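Local coordinates for CRISPR-associated protein, Cse2 family (Thermobifida fusca, PDB 4H79), which probably binds nucleic acid as the CasB (Cse2) subunit of the type I-E CRISPR Cascade complex, at residues 94-98 and 163-167. Residues are numbered along the deposited sequence; the frame is centred on the assembly and turned at random.
Sequences LYAIH and IPLDY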
loop_
_atom_site.group_PDB
_atom_site.type_symbol
_atom_site.label_atom_id
_atom_site.label_comp_id
_atom_site.label_asym_id
_atom_site.label_seq_id
_atom_site.Cartn_x
_atom_site.Cartn_y
_atom_site.Cartn_z
ATOM N N LEU A 94 -1.812 -4.330 3.797
ATOM C CA LEU A 94 -2.715 -3.153 3.771
ATOM C C LEU A 94 -3.882 -3.388 2.798
ATOM O O LEU A 94 -5.051 -3.076 3.101
ATOM C CB LEU A 94 -1.958 -1.843 3.373
ATOM C CG LEU A 94 -0.930 -1.372 4.417
ATOM C CD1 LEU A 94 -0.105 -0.246 3.850
ATOM C CD2 LEU A 94 -1.678 -0.899 5.712
ATOM N N TYR A 95 -3.582 -3.878 1.604
ATOM C CA TYR A 95 -4.679 -4.136 0.662
ATOM C C TYR A 95 -5.739 -5.108 1.255
ATOM O O TYR A 95 -6.975 -4.928 1.049
ATOM C CB TYR A 95 -4.101 -4.724 -0.696
ATOM C CG TYR A 95 -5.273 -5.211 -1.546
ATOM C CD1 TYR A 95 -6.125 -4.269 -2.189
ATOM C CD2 TYR A 95 -5.558 -6.607 -1.676
ATOM C CE1 TYR A 95 -7.266 -4.696 -2.888
ATOM C CE2 TYR A 95 -6.649 -7.043 -2.425
ATOM C CZ TYR A 95 -7.495 -6.075 -3.011
ATOM O OH TYR A 95 -8.592 -6.478 -3.753
ATOM N N ALA A 96 -5.263 -6.183 1.925
ATOM C CA ALA A 96 -6.185 -7.164 2.558
ATOM C C ALA A 96 -7.112 -6.507 3.571
ATOM O O ALA A 96 -8.285 -6.856 3.684
ATOM C CB ALA A 96 -5.367 -8.279 3.233
ATOM N N ILE A 97 -6.563 -5.575 4.329
ATOM C CA ILE A 97 -7.384 -4.810 5.296
ATOM C C ILE A 97 -8.352 -3.902 4.549
ATOM O O ILE A 97 -9.562 -3.870 4.848
ATOM C CB ILE A 97 -6.449 -3.925 6.159
ATOM C CG1 ILE A 97 -5.631 -4.813 7.116
ATOM C CG2 ILE A 97 -7.294 -2.915 6.997
ATOM C CD1 ILE A 97 -4.439 -4.079 7.679
ATOM N N HIS A 98 -7.847 -3.238 3.487
ATOM C CA HIS A 98 -8.678 -2.298 2.665
ATOM C C HIS A 98 -9.832 -2.951 1.974
ATOM O O HIS A 98 -10.979 -2.438 1.986
ATOM C CB HIS A 98 -7.703 -1.658 1.601
ATOM C CG HIS A 98 -8.196 -0.346 1.079
ATOM N ND1 HIS A 98 -7.416 0.476 0.340
ATOM C CD2 HIS A 98 -9.493 0.227 1.124
ATOM C CE1 HIS A 98 -8.178 1.571 -0.039
ATOM N NE2 HIS A 98 -9.446 1.409 0.449
ATOM N N ILE A 163 -12.736 4.530 -0.709
ATOM C CA ILE A 163 -11.796 5.195 -1.618
ATOM C C ILE A 163 -10.650 4.204 -1.936
ATOM O O ILE A 163 -9.931 3.755 -0.999
ATOM C CB ILE A 163 -11.193 6.448 -0.911
ATOM C CG1 ILE A 163 -12.324 7.444 -0.548
ATOM C CG2 ILE A 163 -10.124 7.168 -1.809
ATOM C CD1 ILE A 163 -11.903 8.413 0.612
ATOM N N PRO A 164 -10.383 3.967 -3.222
ATOM C CA PRO A 164 -9.357 3.039 -3.647
ATOM C C PRO A 164 -7.952 3.652 -3.542
ATOM O O PRO A 164 -7.771 4.882 -3.435
ATOM C CB PRO A 164 -9.721 2.807 -5.140
ATOM C CG PRO A 164 -10.325 4.085 -5.575
ATOM C CD PRO A 164 -11.087 4.584 -4.381
ATOM N N LEU A 165 -6.941 2.804 -3.604
ATOM C CA LEU A 165 -5.573 3.233 -3.661
ATOM C C LEU A 165 -4.791 2.404 -4.727
ATOM O O LEU A 165 -5.124 1.257 -5.015
ATOM C CB LEU A 165 -4.995 3.025 -2.274
ATOM C CG LEU A 165 -3.783 3.662 -1.749
ATOM C CD1 LEU A 165 -3.925 5.202 -1.807
ATOM C CD2 LEU A 165 -3.591 3.105 -0.266
ATOM N N ASP A 166 -3.751 2.995 -5.308
ATOM C CA ASP A 166 -2.885 2.236 -6.231
ATOM C C ASP A 166 -1.815 1.525 -5.424
ATOM O O ASP A 166 -0.801 2.156 -4.979
ATOM C CB ASP A 166 -2.236 3.203 -7.230
ATOM C CG ASP A 166 -1.377 2.491 -8.237
ATOM O OD1 ASP A 166 -0.858 1.352 -7.965
ATOM O OD2 ASP A 166 -1.210 3.114 -9.314
ATOM N N TYR A 167 -2.040 0.219 -5.163
ATOM C CA TYR A 167 -1.078 -0.574 -4.354
ATOM C C TYR A 167 0.270 -0.840 -5.011
ATOM O O TYR A 167 1.313 -1.009 -4.300
ATOM C CB TYR A 167 -1.714 -1.880 -3.840
ATOM C CG TYR A 167 -2.560 -1.509 -2.610
ATOM C CD1 TYR A 167 -1.973 -1.454 -1.300
ATOM C CD2 TYR A 167 -3.929 -1.165 -2.752
ATOM C CE1 TYR A 167 -2.767 -1.057 -0.195
ATOM C CE2 TYR A 167 -4.737 -0.770 -1.648
ATOM C CZ TYR A 167 -4.131 -0.706 -0.372
ATOM O OH TYR A 167 -4.876 -0.328 0.741
#
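A buried aromatic cluster of Tyr95, His98 and Tyr167 joins the helical segment 94-98 to the loop 163-166 and the start of the helix that follows it. Tyr167 has the most surface buried by the other segment, 102 Å². Its CA-to-CB bond points toward the helix, and its ring lies against one turn of it. CB of Tyr95 sits 3.8 Å from the centroid of the Tyr167 ring, almost on the ring normal, in a CH-pi contact. The Tyr95 ring then turns its edge to the face of the Tyr167 ring in a T-shaped pair, with centroids 5.5 Å apart and planes at 76°. Leu94 packs at the rim, CB to CE1 of Tyr167 at 3.7 Å. His98 uses both ring nitrogens. His98 ND1 and Tyr167 OH share a hydrogen bond of 2.7 Å, so the polar end of the tyrosine is satisfied inside the core. His98 NE2 donates a weak hydrogen bond of 2.8 Å to the backbone O of Ile163. The imidazole thus bridges the first and last residues of segment 163-167. Asp166 N-caps helix 167-176 through Leu169 N and forms a salt bridge with Arg110. Around the cluster, Val155 of helix 144-160 touches both His98 and Tyr167, helix 37-49 packs on Tyr95 through Leu43, and helix 114-119 covers Ile163 and Leu165.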